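PDB 4XDI: chlamydomonas reinhardtii THB1 from Chlamydomonas reinhardtii, which binds heme as a group I truncated hemoglobin, probably binds oxygen and may have thioredoxin peroxidase activity. Local coordinates for residues A[6-11]-A[62-67]; A[23-28]-A[51-56]. All coordinates share one frame; numbering follows the deposited sequence.

Interaction 1. Residues A[6-11]-A[62-67]; sequences PADSLY and GGSGAY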
ATOM      1  N   PRO A   6       5.218  15.159  10.046  1.00 83.88           N
ATOM      2  CA  PRO A   6       4.995  16.153   8.985  1.00 83.26           C
ATOM      3  C   PRO A   6       3.547  16.659   8.945  1.00 78.53           C
ATOM      4  O   PRO A   6       2.646  15.985   9.450  1.00 71.92           O
ATOM      5  CB  PRO A   6       5.345  15.385   7.700  1.00 78.97           C
ATOM      6  CG  PRO A   6       5.207  13.925   8.068  1.00 72.84           C
ATOM      7  CD  PRO A   6       5.665  13.864   9.497  1.00 78.58           C
ATOM      8  N   ALA A   7       3.343  17.824   8.335  1.00 78.06           N
ATOM      9  CA  ALA A   7       2.038  18.480   8.269  1.00 80.25           C
ATOM     10  C   ALA A   7       0.954  17.654   7.571  1.00 77.50           C
ATOM     11  O   ALA A   7      -0.237  17.828   7.852  1.00 76.23           O
ATOM     12  CB  ALA A   7       2.174  19.821   7.570  1.00 88.59           C
ATOM     13  N   ASP A   8       1.356  16.772   6.657  1.00 71.71           N
ATOM     14  CA  ASP A   8       0.386  16.041   5.855  1.00 69.45           C
ATOM     15  C   ASP A   8       0.311  14.556   6.273  1.00 61.60           C
ATOM     16  O   ASP A   8      -0.365  13.743   5.630  1.00 59.54           O
ATOM     17  CB  ASP A   8       0.708  16.202   4.360  1.00 70.52           C
ATOM     18  CG  ASP A   8       2.081  15.695   3.994  1.00 74.25           C
ATOM     19  OD1 ASP A   8       2.974  15.696   4.863  1.00 62.66           O
ATOM     20  OD2 ASP A   8       2.255  15.265   2.834  1.00 76.53           O
ATOM     21  N   SER A   9       1.000  14.236   7.368  1.00 59.60           N
ATOM     22  CA  SER A   9       0.904  12.936   8.023  1.00 61.41           C
ATOM     23  C   SER A   9      -0.557  12.607   8.283  1.00 60.69           C
ATOM     24  O   SER A   9      -1.296  13.431   8.828  1.00 61.36           O
ATOM     25  CB  SER A   9       1.698  12.938   9.344  1.00 59.83           C
ATOM     26  OG  SER A   9       1.638  11.692  10.020  1.00 58.38           O
ATOM     27  N   LEU A  10      -0.984  11.422   7.878  1.00 55.25           N
ATOM     28  CA  LEU A  10      -2.378  11.028   8.112  1.00 50.41           C
ATOM     29  C   LEU A  10      -2.531  10.218   9.380  1.00 50.88           C
ATOM     30  O   LEU A  10      -3.628   9.725   9.675  1.00 49.38           O
ATOM     31  CB  LEU A  10      -2.933  10.225   6.928  1.00 52.58           C
ATOM     32  CG  LEU A  10      -2.973  10.869   5.532  1.00 53.55           C
ATOM     33  CD1 LEU A  10      -3.704   9.908   4.585  1.00 52.86           C
ATOM     34  CD2 LEU A  10      -3.666  12.205   5.539  1.00 53.74           C
ATOM     35  N   TYR A  11      -1.454  10.067  10.142  1.00 47.82           N
ATOM     36  CA  TYR A  11      -1.518   9.159  11.283  1.00 48.33           C
ATOM     37  C   TYR A  11      -2.535   9.625  12.327  1.00 52.32           C
ATOM     38  O   TYR A  11      -3.344   8.827  12.807  1.00 49.38           O
ATOM     39  CB  TYR A  11      -0.164   9.013  11.955  1.00 55.03           C
ATOM     40  CG  TYR A  11       0.791   8.060  11.284  1.00 55.94           C
ATOM     41  CD1 TYR A  11       0.686   7.754   9.932  1.00 52.43           C
ATOM     42  CD2 TYR A  11       1.806   7.465  12.013  1.00 65.72           C
ATOM     43  CE1 TYR A  11       1.600   6.876   9.315  1.00 54.49           C
ATOM     44  CE2 TYR A  11       2.703   6.601  11.424  1.00 71.10           C
ATOM     45  CZ  TYR A  11       2.602   6.306  10.079  1.00 63.37           C
ATOM     46  OH  TYR A  11       3.526   5.444   9.540  1.00 61.67           O
ATOM     47  N   GLY A  62       2.030   8.225   5.902  1.00 60.07           N
ATOM     48  CA  GLY A  62       3.088   8.923   6.631  1.00 61.37           C
ATOM     49  C   GLY A  62       3.322  10.395   6.305  1.00 65.53           C
ATOM     50  O   GLY A  62       3.879  11.151   7.126  1.00 64.38           O
ATOM     51  N   GLY A  63       2.881  10.815   5.126  1.00 61.76           N
ATOM     52  CA  GLY A  63       3.066  12.193   4.703  1.00 71.97           C
ATOM     53  C   GLY A  63       4.438  12.489   4.104  1.00 63.03           C
ATOM     54  O   GLY A  63       5.267  11.593   3.916  1.00 58.27           O
ATOM     55  N   SER A  64       4.666  13.765   3.805  1.00 67.11           N
ATOM     56  CA  SER A  64       5.902  14.227   3.176  1.00 66.19           C
ATOM     57  C   SER A  64       7.159  13.804   3.935  1.00 66.96           C
ATOM     58  O   SER A  64       7.315  14.095   5.120  1.00 65.69           O
ATOM     59  CB  SER A  64       5.885  15.753   3.043  1.00 72.57           C
ATOM     60  OG  SER A  64       4.831  16.191   2.206  1.00 80.39           O
ATOM     61  N   GLY A  65       8.054  13.108   3.242  1.00 63.34           N
ATOM     62  CA  GLY A  65       9.363  12.795   3.789  1.00 62.97           C
ATOM     63  C   GLY A  65       9.423  11.583   4.701  1.00 63.88           C
ATOM     64  O   GLY A  65      10.469  11.285   5.281  1.00 64.58           O
ATOM     65  N   ALA A  66       8.302  10.880   4.836  1.00 55.11           N
ATOM     66  CA  ALA A  66       8.195   9.838   5.843  1.00 62.71           C
ATOM     67  C   ALA A  66       8.415   8.438   5.281  1.00 57.07           C
ATOM     68  O   ALA A  66       8.446   7.463   6.035  1.00 58.42           O
ATOM     69  CB  ALA A  66       6.843   9.901   6.508  1.00 61.51           C
ATOM     70  N   TYR A  67       8.531   8.323   3.967  1.00 52.52           N
ATOM     71  CA  TYR A  67       8.513   6.988   3.374  1.00 52.73           C
ATOM     72  C   TYR A  67       9.725   6.175   3.817  1.00 53.16           C
ATOM     73  O   TYR A  67      10.871   6.588   3.645  1.00 54.14           O
ATOM     74  CB  TYR A  67       8.437   7.049   1.853  1.00 53.36           C
ATOM     75  CG  TYR A  67       8.596   5.666   1.246  1.00 50.78           C
ATOM     76  CD1 TYR A  67       7.708   4.651   1.562  1.00 46.68           C
ATOM     77  CD2 TYR A  67       9.658   5.369   0.386  1.00 52.54           C
ATOM     78  CE1 TYR A  67       7.852   3.372   1.036  1.00 46.68           C
ATOM     79  CE2 TYR A  67       9.808   4.092  -0.153  1.00 46.62           C
ATOM     80  CZ  TYR A  67       8.897   3.100   0.177  1.00 47.88           C
ATOM     81  OH  TYR A  67       9.028   1.819  -0.334  1.00 46.71           O
TER
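The carboxylate of Asp8 grips Ser64 with both of its oxygens. Asp8 OD1 accepts the backbone N-H of Ser64 at 2.8 Å from N, in a nearly straight bond (163° at the hydrogen) that arrives on the syn side, a little out of the carboxylate plane. The hydroxyl reaches the other oxygen, Ser64 OG lying 2.8 Å from Asp8 OD2, and comes from above that plane, 39° out of it. Two torsions set up this pair of bonds: with chi1 at 60°, CG of Asp8 sits between its own backbone N and carbonyl carbon, which swings the carboxylate across to the other loop, while OG of Ser64 stands beside its own N, so that hydroxyl and amide face the same group. Each loop is bent by a beta turn, type I from Pro6 to Ser9 and type II from Gly63 to Ala66. Beside these bonds, the Pro6 ring lies against backbone oxygens, with CG 3.2 Å from Gly62 O and CB 3.5 Å from Ser64 O. Ser9 CA adds a CA-H...O contact to Gly62 O at 3.6 Å. Farther in, the Tyr11 ring comes obliquely to the backbone of Gly62, CE1 being 3.7 Å from its CA, and packs also on Met57 and Phe61 of helix 46-61. Gly63, with positive phi just past that helix, passes so close to Ser9 N and Asp8 OD1 that a CB would clash with both. The contact thus ties the N-terminal loop to the loop that follows helix 46-61 at the surface, through one carboxylate whose negative charge is probably stabilised by an amide and a hydroxyl.

Interaction 2. Residues A[23-28]-A[51-56]; sequences AVDVFY and RKQVAF. With HEM (protoporphyrin IX containing Fe), chain C.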
ATOM      1  N   ALA A  23      -4.957  -1.056  10.405  1.00 40.38           N
ATOM      2  CA  ALA A  23      -5.601  -0.914   9.108  1.00 40.74           C
ATOM      3  C   ALA A  23      -4.748  -1.535   7.984  1.00 43.08           C
ATOM      4  O   ALA A  23      -5.287  -2.192   7.089  1.00 40.23           O
ATOM      5  CB  ALA A  23      -5.897   0.572   8.817  1.00 39.24           C
ATOM      6  N   VAL A  24      -3.429  -1.319   8.021  1.00 37.82           N
ATOM      7  CA  VAL A  24      -2.521  -1.931   7.032  1.00 37.54           C
ATOM      8  C   VAL A  24      -2.478  -3.465   7.216  1.00 40.18           C
ATOM      9  O   VAL A  24      -2.317  -4.202   6.244  1.00 41.32           O
ATOM     10  CB  VAL A  24      -1.096  -1.340   7.110  1.00 39.76           C
ATOM     11  CG1 VAL A  24      -0.058  -2.173   6.255  1.00 32.85           C
ATOM     12  CG2 VAL A  24      -1.116   0.109   6.629  1.00 42.30           C
ATOM     13  N   ASP A  25      -2.615  -3.942   8.446  1.00 38.07           N
ATOM     14  CA  ASP A  25      -2.709  -5.397   8.672  1.00 40.93           C
ATOM     15  C   ASP A  25      -3.916  -5.985   7.942  1.00 42.17           C
ATOM     16  O   ASP A  25      -3.810  -7.002   7.240  1.00 39.33           O
ATOM     17  CB  ASP A  25      -2.836  -5.740  10.162  1.00 49.29           C
ATOM     18  CG  ASP A  25      -1.527  -5.614  10.920  1.00 62.35           C
ATOM     19  OD1 ASP A  25      -0.449  -5.616  10.285  1.00 65.88           O
ATOM     20  OD2 ASP A  25      -1.584  -5.526  12.168  1.00 67.12           O
ATOM     21  N   VAL A  26      -5.073  -5.355   8.139  1.00 39.85           N
ATOM     22  CA  VAL A  26      -6.324  -5.844   7.555  1.00 40.17           C
ATOM     23  C   VAL A  26      -6.225  -5.821   6.030  1.00 38.10           C
ATOM     24  O   VAL A  26      -6.618  -6.749   5.335  1.00 37.32           O
ATOM     25  CB  VAL A  26      -7.526  -4.992   7.996  1.00 39.24           C
ATOM     26  CG1 VAL A  26      -8.780  -5.399   7.199  1.00 46.69           C
ATOM     27  CG2 VAL A  26      -7.746  -5.109   9.530  1.00 39.28           C
ATOM     28  N   PHE A  27      -5.687  -4.724   5.529  1.00 33.91           N
ATOM     29  CA  PHE A  27      -5.442  -4.526   4.112  1.00 36.69           C
ATOM     30  C   PHE A  27      -4.517  -5.592   3.519  1.00 37.80           C
ATOM     31  O   PHE A  27      -4.813  -6.156   2.464  1.00 35.91           O
ATOM     32  CB  PHE A  27      -4.849  -3.117   3.935  1.00 34.95           C
ATOM     33  CG  PHE A  27      -4.206  -2.839   2.581  1.00 36.12           C
ATOM     34  CD1 PHE A  27      -4.894  -3.045   1.391  1.00 31.76           C
ATOM     35  CD2 PHE A  27      -2.943  -2.266   2.521  1.00 35.84           C
ATOM     36  CE1 PHE A  27      -4.313  -2.709   0.172  1.00 31.22           C
ATOM     37  CE2 PHE A  27      -2.343  -1.927   1.295  1.00 38.53           C
ATOM     38  CZ  PHE A  27      -3.033  -2.152   0.119  1.00 37.46           C
ATOM     39  N   TYR A  28      -3.404  -5.852   4.200  1.00 34.89           N
ATOM     40  CA  TYR A  28      -2.427  -6.826   3.724  1.00 35.66           C
ATOM     41  C   TYR A  28      -3.024  -8.224   3.719  1.00 36.56           C
ATOM     42  O   TYR A  28      -2.717  -9.049   2.843  1.00 35.60           O
ATOM     43  CB  TYR A  28      -1.169  -6.804   4.597  1.00 38.07           C
ATOM     44  CG  TYR A  28       0.063  -7.418   3.945  1.00 38.95           C
ATOM     45  CD1 TYR A  28       0.328  -8.780   4.053  1.00 35.16           C
ATOM     46  CD2 TYR A  28       0.979  -6.624   3.247  1.00 37.44           C
ATOM     47  CE1 TYR A  28       1.469  -9.349   3.463  1.00 35.99           C
ATOM     48  CE2 TYR A  28       2.108  -7.173   2.657  1.00 38.03           C
ATOM     49  CZ  TYR A  28       2.352  -8.538   2.760  1.00 38.10           C
ATOM     50  OH  TYR A  28       3.475  -9.087   2.181  1.00 39.28           O
ATOM     51  N   ARG A  51       8.708  -5.642   6.201  1.00 44.96           N
ATOM     52  CA  ARG A  51       9.216  -4.440   5.530  1.00 43.85           C
ATOM     53  C   ARG A  51       8.145  -3.879   4.590  1.00 43.99           C
ATOM     54  O   ARG A  51       7.950  -2.669   4.521  1.00 42.04           O
ATOM     55  CB  ARG A  51      10.513  -4.722   4.753  1.00 44.41           C
ATOM     56  CG  ARG A  51      11.717  -5.041   5.640  1.00 48.90           C
ATOM     57  CD  ARG A  51      13.042  -4.959   4.878  1.00 47.84           C
ATOM     58  NE  ARG A  51      13.023  -5.760   3.659  1.00 46.05           N
ATOM     59  CZ  ARG A  51      13.408  -7.037   3.584  1.00 52.47           C
ATOM     60  NH1 ARG A  51      13.850  -7.674   4.665  1.00 53.42           N
ATOM     61  NH2 ARG A  51      13.364  -7.676   2.418  1.00 49.52           N
ATOM     62  N   LYS A  52       7.440  -4.755   3.878  1.00 38.98           N
ATOM     63  CA  LYS A  52       6.413  -4.289   2.951  1.00 37.23           C
ATOM     64  C   LYS A  52       5.255  -3.596   3.665  1.00 39.56           C
ATOM     65  O   LYS A  52       4.723  -2.610   3.149  1.00 37.31           O
ATOM     66  CB  LYS A  52       5.872  -5.432   2.101  1.00 35.42           C
ATOM     67  CG  LYS A  52       4.959  -4.970   0.974  1.00 34.76           C
ATOM     68  CD  LYS A  52       4.850  -6.061  -0.107  1.00 35.40           C
ATOM     69  CE  LYS A  52       3.601  -5.926  -0.954  1.00 32.93           C
ATOM     70  NZ  LYS A  52       3.477  -4.581  -1.581  1.00 31.84           N
ATOM     71  N   GLN A  53       4.847  -4.117   4.827  1.00 39.57           N
ATOM     72  CA  GLN A  53       3.809  -3.464   5.617  1.00 36.68           C
ATOM     73  C   GLN A  53       4.280  -2.088   6.107  1.00 39.44           C
ATOM     74  O   GLN A  53       3.501  -1.137   6.113  1.00 40.64           O
ATOM     75  CB  GLN A  53       3.378  -4.331   6.813  1.00 36.89           C
ATOM     76  CG  GLN A  53       2.513  -5.533   6.366  1.00 39.52           C
ATOM     77  CD  GLN A  53       2.298  -6.568   7.446  1.00 48.82           C
ATOM     78  OE1 GLN A  53       2.911  -6.518   8.511  1.00 56.48           O
ATOM     79  NE2 GLN A  53       1.427  -7.525   7.167  1.00 46.04           N
ATOM     80  N   VAL A  54       5.539  -1.981   6.522  1.00 41.79           N
ATOM     81  CA  VAL A  54       6.064  -0.681   6.950  1.00 42.95           C
ATOM     82  C   VAL A  54       6.048   0.291   5.776  1.00 45.32           C
ATOM     83  O   VAL A  54       5.722   1.477   5.941  1.00 45.68           O
ATOM     84  CB  VAL A  54       7.479  -0.804   7.537  1.00 46.11           C
ATOM     85  CG1 VAL A  54       8.112   0.570   7.729  1.00 52.47           C
ATOM     86  CG2 VAL A  54       7.421  -1.553   8.863  1.00 44.17           C
ATOM     87  N   ALA A  55       6.357  -0.214   4.583  1.00 41.14           N
ATOM     88  CA  ALA A  55       6.325   0.626   3.386  1.00 38.82           C
ATOM     89  C   ALA A  55       4.905   1.118   3.109  1.00 42.28           C
ATOM     90  O   ALA A  55       4.706   2.300   2.848  1.00 42.11           O
ATOM     91  CB  ALA A  55       6.892  -0.139   2.165  1.00 35.49           C
ATOM     92  N   PHE A  56       3.916   0.218   3.177  1.00 40.39           N
ATOM     93  CA  PHE A  56       2.520   0.619   2.999  1.00 39.12           C
ATOM     94  C   PHE A  56       2.117   1.696   4.009  1.00 37.80           C
ATOM     95  O   PHE A  56       1.517   2.705   3.643  1.00 43.00           O
ATOM     96  CB  PHE A  56       1.569  -0.573   3.158  1.00 36.15           C
ATOM     97  CG  PHE A  56       1.358  -1.390   1.896  1.00 37.45           C
ATOM     98  CD1 PHE A  56       1.218  -0.785   0.658  1.00 36.62           C
ATOM     99  CD2 PHE A  56       1.242  -2.780   1.977  1.00 37.77           C
ATOM    100  CE1 PHE A  56       1.001  -1.556  -0.500  1.00 36.76           C
ATOM    101  CE2 PHE A  56       1.016  -3.559   0.821  1.00 36.27           C
ATOM    102  CZ  PHE A  56       0.894  -2.943  -0.414  1.00 35.99           C
TER
HETATM  103  CHA HEM C 201       7.566  -5.811  -2.572  1.00 33.28           C
HETATM  104  CHB HEM C 201       5.755  -1.418  -1.569  1.00 31.94           C
HETATM  105  CHC HEM C 201       2.153  -2.260  -4.660  1.00 29.71           C
HETATM  106  CHD HEM C 201       3.285  -6.943  -4.610  1.00 34.43           C
HETATM  107  C1A HEM C 201       7.434  -4.516  -2.131  1.00 35.02           C
HETATM  108  C2A HEM C 201       8.462  -3.734  -1.470  1.00 35.26           C
HETATM  109  C3A HEM C 201       7.952  -2.540  -1.190  1.00 37.21           C
HETATM  110  C4A HEM C 201       6.596  -2.497  -1.684  1.00 32.67           C
HETATM  111  CMA HEM C 201       8.711  -1.380  -0.495  1.00 38.78           C
HETATM  112  CAA HEM C 201       9.894  -4.212  -1.126  1.00 39.77           C
HETATM  113  CBA HEM C 201       9.885  -4.856   0.261  1.00 43.26           C
HETATM  114  CGA HEM C 201      11.286  -5.171   0.756  1.00 47.75           C
HETATM  115  O1A HEM C 201      11.847  -4.343   1.514  1.00 50.29           O
HETATM  116  O2A HEM C 201      11.836  -6.259   0.422  1.00 44.55           O
HETATM  117  C1B HEM C 201       4.605  -1.248  -2.293  1.00 32.69           C
HETATM  118  C2B HEM C 201       3.733  -0.096  -2.280  1.00 35.45           C
HETATM  119  C3B HEM C 201       2.728  -0.350  -3.152  1.00 30.44           C
HETATM  120  C4B HEM C 201       2.939  -1.672  -3.709  1.00 32.36           C
HETATM  121  CMB HEM C 201       3.966   1.168  -1.385  1.00 34.99           C
HETATM  122  CAB HEM C 201       1.502   0.503  -3.553  1.00 38.62           C
HETATM  123  CBB HEM C 201       1.205   1.682  -2.986  1.00 45.58           C
HETATM  124  C1C HEM C 201       2.156  -3.609  -4.934  1.00 34.62           C
HETATM  125  C2C HEM C 201       1.203  -4.303  -5.765  1.00 30.78           C
HETATM  126  C3C HEM C 201       1.518  -5.613  -5.777  1.00 30.45           C
HETATM  127  C4C HEM C 201       2.669  -5.769  -4.914  1.00 32.60           C
HETATM  128  CMC HEM C 201       0.074  -3.633  -6.567  1.00 33.19           C
HETATM  129  CAC HEM C 201       0.748  -6.713  -6.538  1.00 32.79           C
HETATM  130  CBC HEM C 201       1.333  -7.855  -6.954  1.00 32.37           C
HETATM  131  C1D HEM C 201       4.523  -7.071  -4.060  1.00 32.26           C
HETATM  132  C2D HEM C 201       5.188  -8.351  -3.892  1.00 33.38           C
HETATM  133  C3D HEM C 201       6.525  -7.995  -3.252  1.00 33.68           C
HETATM  134  C4D HEM C 201       6.532  -6.557  -3.099  1.00 37.07           C
HETATM  135  CMD HEM C 201       4.661  -9.746  -4.281  1.00 33.48           C
HETATM  136  CAD HEM C 201       7.662  -8.946  -2.860  1.00 35.93           C
HETATM  137  CBD HEM C 201       8.571  -9.047  -4.066  1.00 40.04           C
HETATM  138  CGD HEM C 201       9.760  -9.888  -3.672  1.00 42.92           C
HETATM  139  O1D HEM C 201       9.585 -11.106  -3.422  1.00 46.98           O
HETATM  140  O2D HEM C 201      10.861  -9.332  -3.583  1.00 42.25           O
HETATM  141  NA  HEM C 201       6.300  -3.740  -2.257  1.00 30.58           N
HETATM  142  NB  HEM C 201       4.101  -2.175  -3.180  1.00 33.03           N
HETATM  143  NC  HEM C 201       3.055  -4.529  -4.428  1.00 27.60           N
HETATM  144  ND  HEM C 201       5.333  -6.070  -3.577  1.00 35.86           N
HETATM  145 FE   HEM C 201       4.680  -4.131  -3.386  1.00 34.86          FE
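Helices 17-33 and 46-61 of this truncated globin fold meet through Val24 and Gln53, whose CA atoms are 6.7 Å apart; the axes of the short segments 23-28 and 51-56 approach to 10.0 Å at 119° between their N-to-C directions. Aromatic rings make up much of the interface. Phe27 points its edge at the face of Phe56 in a T-shaped pair, with centroids 4.8 Å apart and CE2 of Phe27 over the centre of the Phe56 ring. Tyr28 CD2 lies at the edge of that same ring, and Val24 CG1 packs on Phe56 CB. One face of the Tyr28 ring takes the Gln53 side chain: CG makes a CH-pi contact, and NE2 stands 3.5 Å from Tyr28 CG, the amide nearly perpendicular to the ring (88°). At the edge of the Tyr28 ring runs the Lys52 chain, whose CG, anti to the backbone N (chi1 -171°), heads toward the heme. Phe56 CE1 also touches the porphyrin, 3.4 Å from HEM C3B, so an alanine here would probably leave the Phe27 edge without the ring face it meets and open a gap toward the heme. Arg51 grips one heme propionate with two hydrogen bonds, NE to O1A and NH2 to O2A. Opposite His76, the other axial ligand, Lys52 NZ binds the heme iron at 2.2 Å.

How the interactions relate
Helix 46-61 connects the two contacts: interaction 2 uses its middle, interaction 1 the loop that follows it. Interaction 2 is buried near the centre of the chain and relies on rings, aliphatic groups and one glutamine amide set over a ring, while side-chain hydrogen bonds and the metal bond go to the heme. Interaction 1 lies at the surface, where two loops are joined mainly by hydrogen bonds to a carboxylate and by backbone contacts. Along the sequence, the pairing of 6-11 with 62-67 encloses both helical segments of interaction 2. The centres of the two contacts are about 16 Å apart, yet they meet directly, Tyr67 CE1 packing 3.8 Å from Ala55 O, and Tyr67 touches the heme.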